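Local coordinates for protein leucine aminopeptidase A1, chloroplastic (Solanum lycopersicum, PDB 5D8N) that removes N-terminal amino acids, preferably leucine, from peptides as a magnesium-dependent homohexameric M17 aminopeptidase, and also acts as a protein-folding chaperone, at residues 51-56 with 89-93; 438-443 with 521-525. The protein carries 1 engineered substitution. Residues are numbered along the deposited sequence.

Contact 1: residues 51-56 with 89-93; sequences ATENDM and FSGKS
Met56 lays its side chain, all three chi angles near -60° (m, m, m), against Phe89: CE lies 3.7 Å from Phe89 CD2 at the ring edge, and Met56 SD is 5.0 Å from the ring centroid, a Met-aromatic contact that suits a flexible thioether. Residues 51-56 leave strand 46-52 and turn into a short 3-10 segment, 54-56, fixed by reciprocal bonds: Asp55 N to Thr52 OG1 (3.0 Å, an ST motif) and Thr52 N to Asp55 OD2 (2.8 Å). Residues 89-93 are irregular. Glu53 and Gly91 are in register (CA-CA 4.3 Å). Gly91, at phi/psi 86/15, leaves no room for a CB, which would strike Thr52 O and Met56 CG. Glu53 CA gives a CA-H...O contact to Ser90 O (3.4 Å), while water 1 links Glu53 OE1 (2.7 Å) to Ser93 N (3.0 Å). Glu53 and Gly91 both share backbone hydrogen bonds with Gly112, so the loop packs at the C-terminal end of strand 46-52 in the mixed sheet of the macro-like N-terminal domain.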
ATOM      1  N   ALA A  51     -26.078  40.494 -14.483  1.00 28.13           N
ATOM      2  CA  ALA A  51     -25.748  41.734 -13.807  1.00 30.16           C
ATOM      3  C   ALA A  51     -24.414  41.602 -13.104  1.00 31.51           C
ATOM      4  O   ALA A  51     -24.240  40.708 -12.274  1.00 29.88           O
ATOM      5  CB  ALA A  51     -26.839  42.120 -12.808  1.00 34.69           C
ATOM      6  N   THR A  52     -23.574  42.619 -13.297  1.00 30.86           N
ATOM      7  CA  THR A  52     -22.317  42.740 -12.577  1.00 31.87           C
ATOM      8  C   THR A  52     -22.638  43.272 -11.191  1.00 32.82           C
ATOM      9  O   THR A  52     -23.726  43.809 -10.972  1.00 35.76           O
ATOM     10  CB  THR A  52     -21.349  43.741 -13.275  1.00 34.50           C
ATOM     11  OG1 THR A  52     -21.922  45.056 -13.263  1.00 31.23           O
ATOM     12  CG2 THR A  52     -21.061  43.356 -14.735  1.00 33.90           C
ATOM     13  N   GLU A  53     -21.626  43.308 -10.328  1.00 34.84           N
ATOM     14  CA  GLU A  53     -21.738  43.932  -9.007  1.00 36.01           C
ATOM     15  C   GLU A  53     -22.068  45.404  -9.121  1.00 37.13           C
ATOM     16  O   GLU A  53     -22.970  45.880  -8.439  1.00 34.29           O
ATOM     17  CB  GLU A  53     -20.478  43.736  -8.165  1.00 39.45           C
ATOM     18  CG  GLU A  53     -20.173  42.267  -7.951  1.00 43.93           C
ATOM     19  CD  GLU A  53     -19.052  42.009  -6.968  1.00 51.05           C
ATOM     20  OE1 GLU A  53     -18.280  41.054  -7.182  1.00 54.52           O
ATOM     21  OE2 GLU A  53     -19.075  42.627  -5.890  1.00 58.24           O
ATOM     22  N   ASN A  54     -21.443  46.094 -10.070  0.57 36.74           N
ATOM     23  CA  ASN A  54     -21.744  47.504 -10.282  0.57 38.91           C
ATOM     24  C   ASN A  54     -23.170  47.741 -10.782  0.57 37.41           C
ATOM     25  O   ASN A  54     -23.800  48.740 -10.417  0.57 36.55           O
ATOM     26  CB  ASN A  54     -20.740  48.121 -11.260  0.57 45.61           C
ATOM     27  CG  ASN A  54     -19.341  48.282 -10.674  0.57 48.67           C
ATOM     28  OD1 ASN A  54     -19.102  48.173  -9.464  0.57 42.48           O
ATOM     29  ND2 ASN A  54     -18.396  48.586 -11.557  0.57 53.23           N
ATOM     30  N   ASP A  55     -23.671  46.844 -11.629  1.00 35.34           N
ATOM     31  CA  ASP A  55     -25.064  46.902 -12.101  1.00 35.85           C
ATOM     32  C   ASP A  55     -26.087  46.838 -10.960  1.00 36.94           C
ATOM     33  O   ASP A  55     -27.231  47.252 -11.148  1.00 34.38           O
ATOM     34  CB  ASP A  55     -25.390  45.733 -13.033  1.00 39.64           C
ATOM     35  CG  ASP A  55     -24.626  45.774 -14.341  1.00 43.35           C
ATOM     36  OD1 ASP A  55     -24.201  46.868 -14.765  1.00 47.05           O
ATOM     37  OD2 ASP A  55     -24.516  44.702 -14.978  1.00 43.02           O
ATOM     38  N   MET A  56     -25.700  46.286  -9.810  1.00 37.39           N
ATOM     39  CA  MET A  56     -26.607  46.136  -8.662  1.00 40.84           C
ATOM     40  C   MET A  56     -26.554  47.281  -7.642  1.00 47.62           C
ATOM     41  O   MET A  56     -27.160  47.211  -6.568  1.00 46.09           O
ATOM     42  CB  MET A  56     -26.308  44.816  -7.946  1.00 36.86           C
ATOM     43  CG  MET A  56     -26.500  43.595  -8.822  1.00 35.48           C
ATOM     44  SD  MET A  56     -28.155  43.488  -9.530  1.00 40.21           S
ATOM     45  CE  MET A  56     -29.126  43.451  -8.021  1.00 36.99           C
ATOM     46  N   PHE A  89     -28.328  39.072  -2.691  1.00 31.67           N
ATOM     47  CA  PHE A  89     -27.799  39.052  -4.066  1.00 31.73           C
ATOM     48  C   PHE A  89     -27.253  40.440  -4.365  1.00 32.16           C
ATOM     49  O   PHE A  89     -27.978  41.421  -4.243  1.00 36.00           O
ATOM     50  CB  PHE A  89     -28.911  38.735  -5.079  1.00 31.69           C
ATOM     51  CG  PHE A  89     -28.464  38.743  -6.509  1.00 33.08           C
ATOM     52  CD1 PHE A  89     -27.845  37.640  -7.067  1.00 33.61           C
ATOM     53  CD2 PHE A  89     -28.674  39.842  -7.317  1.00 33.83           C
ATOM     54  CE1 PHE A  89     -27.391  37.660  -8.375  1.00 31.41           C
ATOM     55  CE2 PHE A  89     -28.176  39.889  -8.614  1.00 34.36           C
ATOM     56  CZ  PHE A  89     -27.562  38.783  -9.165  1.00 31.79           C
ATOM     57  N   SER A  90     -25.965  40.535  -4.670  1.00 30.22           N
ATOM     58  CA  SER A  90     -25.339  41.814  -5.024  1.00 34.32           C
ATOM     59  C   SER A  90     -24.571  41.681  -6.341  1.00 38.68           C
ATOM     60  O   SER A  90     -23.738  42.524  -6.676  1.00 40.57           O
ATOM     61  CB  SER A  90     -24.391  42.266  -3.905  1.00 33.39           C
ATOM     62  OG  SER A  90     -23.370  41.302  -3.716  1.00 36.94           O
ATOM     63  N   GLY A  91     -24.872  40.635  -7.109  1.00 41.19           N
ATOM     64  CA  GLY A  91     -24.307  40.486  -8.450  1.00 38.02           C
ATOM     65  C   GLY A  91     -22.948  39.820  -8.483  1.00 36.91           C
ATOM     66  O   GLY A  91     -22.271  39.861  -9.506  1.00 34.91           O
ATOM     67  N   LYS A  92     -22.560  39.174  -7.389  1.00 40.39           N
ATOM     68  CA  LYS A  92     -21.293  38.439  -7.357  1.00 43.74           C
ATOM     69  C   LYS A  92     -21.356  37.205  -8.243  1.00 43.25           C
ATOM     70  O   LYS A  92     -22.431  36.640  -8.464  1.00 39.48           O
ATOM     71  CB  LYS A  92     -20.898  38.044  -5.927  1.00 46.06           C
ATOM     72  CG  LYS A  92     -20.628  39.232  -5.012  1.00 57.12           C
ATOM     73  CD  LYS A  92     -20.247  38.776  -3.610  1.00 69.31           C
ATOM     74  CE  LYS A  92     -19.923  39.962  -2.709  1.00 79.72           C
ATOM     75  NZ  LYS A  92     -19.756  39.541  -1.290  1.00 89.42           N
ATOM     76  N   SER A  93     -20.192  36.773  -8.714  1.00 44.70           N
ATOM     77  CA  SER A  93     -20.082  35.664  -9.645  1.00 43.71           C
ATOM     78  C   SER A  93     -20.619  34.373  -9.036  1.00 40.33           C
ATOM     79  O   SER A  93     -20.447  34.152  -7.849  1.00 40.06           O
ATOM     80  CB  SER A  93     -18.630  35.539 -10.096  1.00 45.11           C
ATOM     81  OG  SER A  93     -18.555  34.480 -11.024  1.00 61.77           O
TER
HETATM   82  O   HOH W   1     -17.828  38.476  -7.815  1.00 45.92           O

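Contact 2: residues 438-443 with 521-525; sequences EVVEAA and TLVEW
Two helices of the M17 catalytic domain cross here beside its central mixed sheet, and Trp525, Ala442 and Thr521 supply most of the buried surface. The helical segments 438-443 and 521-525 approach to 8.3 Å between axes, with 118° between their N-to-C directions. The closest CA atoms are those of Ala442 and Trp525 (5.1 Å) and of Ala443 and Thr521 (5.2 Å). Such closeness suits alanine: Ala442 CB points toward 521-525 and meets Thr521 O and Trp525 N, each at 3.7 Å, as well as Trp525 CB at 3.9 Å and Glu524 CB at 4.0 Å. Thr521, chi1 m, brings CG2 to 4.0 Å from Ala442 CB and 4.2 Å from Ala443 CB, so its methyl serves the apolar interface while its hydroxyl hydrogen-bonds to Glu448 and Ser446. The end of Glu524 leads away, to Tyr205 and Arg528. Trp525, with chi1 t and chi2 71°, carries its indole nearer to 438-443 and also packs on Ile408 and Leu297 of the sheet, a large apolar filler between helices and strands. Val439 CG2 approaches Trp525 CD1 at 4.2 Å. Glu438, chi1 m and chi2 t, is salt-bridged through OE2 to Lys406, and its other carboxylate oxygen answers the one polar atom of the indole: Trp525 NE1 gives a weak hydrogen bond to Glu438 OE1, 2.9 Å long with an angle of only 127° at the hydrogen.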
ATOM      1  N   GLU A 438      -0.094  30.567 -30.981  1.00 22.56           N
ATOM      2  CA  GLU A 438      -1.346  30.362 -31.706  1.00 23.32           C
ATOM      3  C   GLU A 438      -2.364  29.628 -30.813  1.00 23.48           C
ATOM      4  O   GLU A 438      -3.554  29.952 -30.821  1.00 21.55           O
ATOM      5  CB  GLU A 438      -1.135  29.524 -32.967  1.00 26.69           C
ATOM      6  CG  GLU A 438      -0.482  30.197 -34.168  1.00 31.24           C
ATOM      7  CD  GLU A 438      -0.226  29.236 -35.335  1.00 34.58           C
ATOM      8  OE1 GLU A 438      -0.858  28.165 -35.475  1.00 32.16           O
ATOM      9  OE2 GLU A 438       0.718  29.492 -36.105  1.00 40.56           O
ATOM     10  N   VAL A 439      -1.909  28.602 -30.088  1.00 23.22           N
ATOM     11  CA  VAL A 439      -2.828  27.762 -29.317  1.00 23.04           C
ATOM     12  C   VAL A 439      -3.305  28.511 -28.074  1.00 21.14           C
ATOM     13  O   VAL A 439      -4.500  28.513 -27.782  1.00 20.40           O
ATOM     14  CB  VAL A 439      -2.229  26.384 -28.986  1.00 23.10           C
ATOM     15  CG1 VAL A 439      -3.092  25.615 -27.992  1.00 21.51           C
ATOM     16  CG2 VAL A 439      -2.097  25.571 -30.265  1.00 23.96           C
ATOM     17  N   VAL A 440      -2.413  29.272 -27.461  1.00 21.43           N
ATOM     18  CA  VAL A 440      -2.799  30.126 -26.344  1.00 22.60           C
ATOM     19  C   VAL A 440      -3.829  31.181 -26.771  1.00 23.74           C
ATOM     20  O   VAL A 440      -4.826  31.406 -26.080  1.00 24.19           O
ATOM     21  CB  VAL A 440      -1.570  30.821 -25.727  1.00 22.41           C
ATOM     22  CG1 VAL A 440      -1.988  31.966 -24.807  1.00 22.98           C
ATOM     23  CG2 VAL A 440      -0.744  29.825 -24.948  1.00 22.25           C
ATOM     24  N   GLU A 441      -3.642  31.778 -27.946  1.00 22.28           N
ATOM     25  CA  GLU A 441      -4.621  32.742 -28.451  1.00 22.58           C
ATOM     26  C   GLU A 441      -5.958  32.083 -28.806  1.00 22.76           C
ATOM     27  O   GLU A 441      -7.024  32.645 -28.555  1.00 22.03           O
ATOM     28  CB  GLU A 441      -4.046  33.502 -29.646  1.00 27.25           C
ATOM     29  CG  GLU A 441      -3.000  34.550 -29.242  1.00 36.85           C
ATOM     30  CD  GLU A 441      -2.173  35.122 -30.400  1.00 46.49           C
ATOM     31  OE1 GLU A 441      -2.470  34.821 -31.582  1.00 51.57           O
ATOM     32  OE2 GLU A 441      -1.163  35.812 -30.122  1.00 46.70           O
ATOM     33  N   ALA A 442      -5.908  30.870 -29.346  1.00 20.55           N
ATOM     34  CA  ALA A 442      -7.149  30.179 -29.690  1.00 20.22           C
ATOM     35  C   ALA A 442      -7.952  29.863 -28.434  1.00 20.44           C
ATOM     36  O   ALA A 442      -9.169  30.010 -28.436  1.00 21.74           O
ATOM     37  CB  ALA A 442      -6.845  28.905 -30.464  1.00 18.21           C
ATOM     38  N   ALA A 443      -7.257  29.540 -27.348  1.00 20.26           N
ATOM     39  CA  ALA A 443      -7.912  29.212 -26.091  1.00 22.31           C
ATOM     40  C   ALA A 443      -8.468  30.449 -25.402  1.00 23.52           C
ATOM     41  O   ALA A 443      -9.510  30.399 -24.755  1.00 23.09           O
ATOM     42  CB  ALA A 443      -6.953  28.495 -25.156  1.00 23.71           C
ATOM     43  N   THR A 521     -11.565  25.198 -28.886  1.00 17.26           N
ATOM     44  CA  THR A 521     -10.213  25.699 -29.088  1.00 17.19           C
ATOM     45  C   THR A 521      -9.643  25.250 -30.448  1.00 19.03           C
ATOM     46  O   THR A 521      -9.035  26.046 -31.188  1.00 18.31           O
ATOM     47  CB  THR A 521      -9.279  25.290 -27.934  1.00 16.85           C
ATOM     48  OG1 THR A 521      -9.768  25.837 -26.701  1.00 17.89           O
ATOM     49  CG2 THR A 521      -7.866  25.770 -28.151  1.00 17.25           C
ATOM     50  N   LEU A 522      -9.843  23.982 -30.791  1.00 18.82           N
ATOM     51  CA  LEU A 522      -9.360  23.500 -32.069  1.00 19.94           C
ATOM     52  C   LEU A 522     -10.002  24.230 -33.252  1.00 20.63           C
ATOM     53  O   LEU A 522      -9.342  24.536 -34.251  1.00 21.32           O
ATOM     54  CB  LEU A 522      -9.573  21.997 -32.209  1.00 19.72           C
ATOM     55  CG  LEU A 522      -8.782  21.119 -31.222  1.00 19.04           C
ATOM     56  CD1 LEU A 522      -9.115  19.654 -31.436  1.00 19.54           C
ATOM     57  CD2 LEU A 522      -7.289  21.365 -31.251  1.00 18.48           C
ATOM     58  N   VAL A 523     -11.305  24.446 -33.163  1.00 20.90           N
ATOM     59  CA  VAL A 523     -12.006  25.173 -34.205  1.00 21.71           C
ATOM     60  C   VAL A 523     -11.414  26.576 -34.343  1.00 22.56           C
ATOM     61  O   VAL A 523     -11.161  27.034 -35.476  1.00 21.32           O
ATOM     62  CB  VAL A 523     -13.524  25.233 -33.965  1.00 21.78           C
ATOM     63  CG1 VAL A 523     -14.191  26.238 -34.907  1.00 20.56           C
ATOM     64  CG2 VAL A 523     -14.121  23.848 -34.136  1.00 22.97           C
ATOM     65  N   GLU A 524     -11.264  27.274 -33.219  1.00 21.17           N
ATOM     66  CA  GLU A 524     -10.679  28.615 -33.271  1.00 22.64           C
ATOM     67  C   GLU A 524      -9.301  28.556 -33.895  1.00 22.53           C
ATOM     68  O   GLU A 524      -8.918  29.442 -34.654  1.00 22.75           O
ATOM     69  CB  GLU A 524     -10.589  29.270 -31.895  1.00 24.83           C
ATOM     70  CG  GLU A 524     -11.931  29.757 -31.360  1.00 30.62           C
ATOM     71  CD  GLU A 524     -12.530  30.923 -32.153  1.00 35.96           C
ATOM     72  OE1 GLU A 524     -11.765  31.704 -32.764  1.00 28.11           O
ATOM     73  OE2 GLU A 524     -13.760  31.118 -32.038  1.00 45.48           O
ATOM     74  N   TRP A 525      -8.508  27.558 -33.525  1.00 20.68           N
ATOM     75  CA  TRP A 525      -7.154  27.480 -34.045  1.00 20.57           C
ATOM     76  C   TRP A 525      -7.155  27.286 -35.564  1.00 21.32           C
ATOM     77  O   TRP A 525      -6.367  27.884 -36.287  1.00 21.15           O
ATOM     78  CB  TRP A 525      -6.396  26.326 -33.377  1.00 21.42           C
ATOM     79  CG  TRP A 525      -5.010  26.121 -33.919  1.00 21.65           C
ATOM     80  CD1 TRP A 525      -3.929  26.937 -33.735  1.00 22.40           C
ATOM     81  CD2 TRP A 525      -4.580  25.078 -34.790  1.00 21.17           C
ATOM     82  NE1 TRP A 525      -2.815  26.369 -34.297  1.00 22.63           N
ATOM     83  CE2 TRP A 525      -3.199  25.263 -35.004  1.00 21.39           C
ATOM     84  CE3 TRP A 525      -5.188  23.917 -35.281  1.00 21.95           C
ATOM     85  CZ2 TRP A 525      -2.424  24.349 -35.713  1.00 21.54           C
ATOM     86  CZ3 TRP A 525      -4.428  23.021 -36.023  1.00 21.30           C
ATOM     87  CH2 TRP A 525      -3.049  23.230 -36.200  1.00 21.39           C
TER

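In the fold
Contacts 1 and 2 belong to different domains, the N-terminal and the catalytic, and hold no element in common; their centres lie 31 Å apart, with nearest atoms about 17 Å apart. Contact 2 is buried, 12 Å from the centre of the chain, and joins two regular helices beside a sheet, so small residues and one large aromatic do the packing. Contact 1, 29 Å out and partly buried, sets a strand end against an irregular loop; there backbone contacts, a glycine and a bridging water join a single Met-aromatic pair. The areas buried are similar, 302 and 316 Å². Both lie away from the metal-binding and predicted active-site residues, and no other subunit touches either.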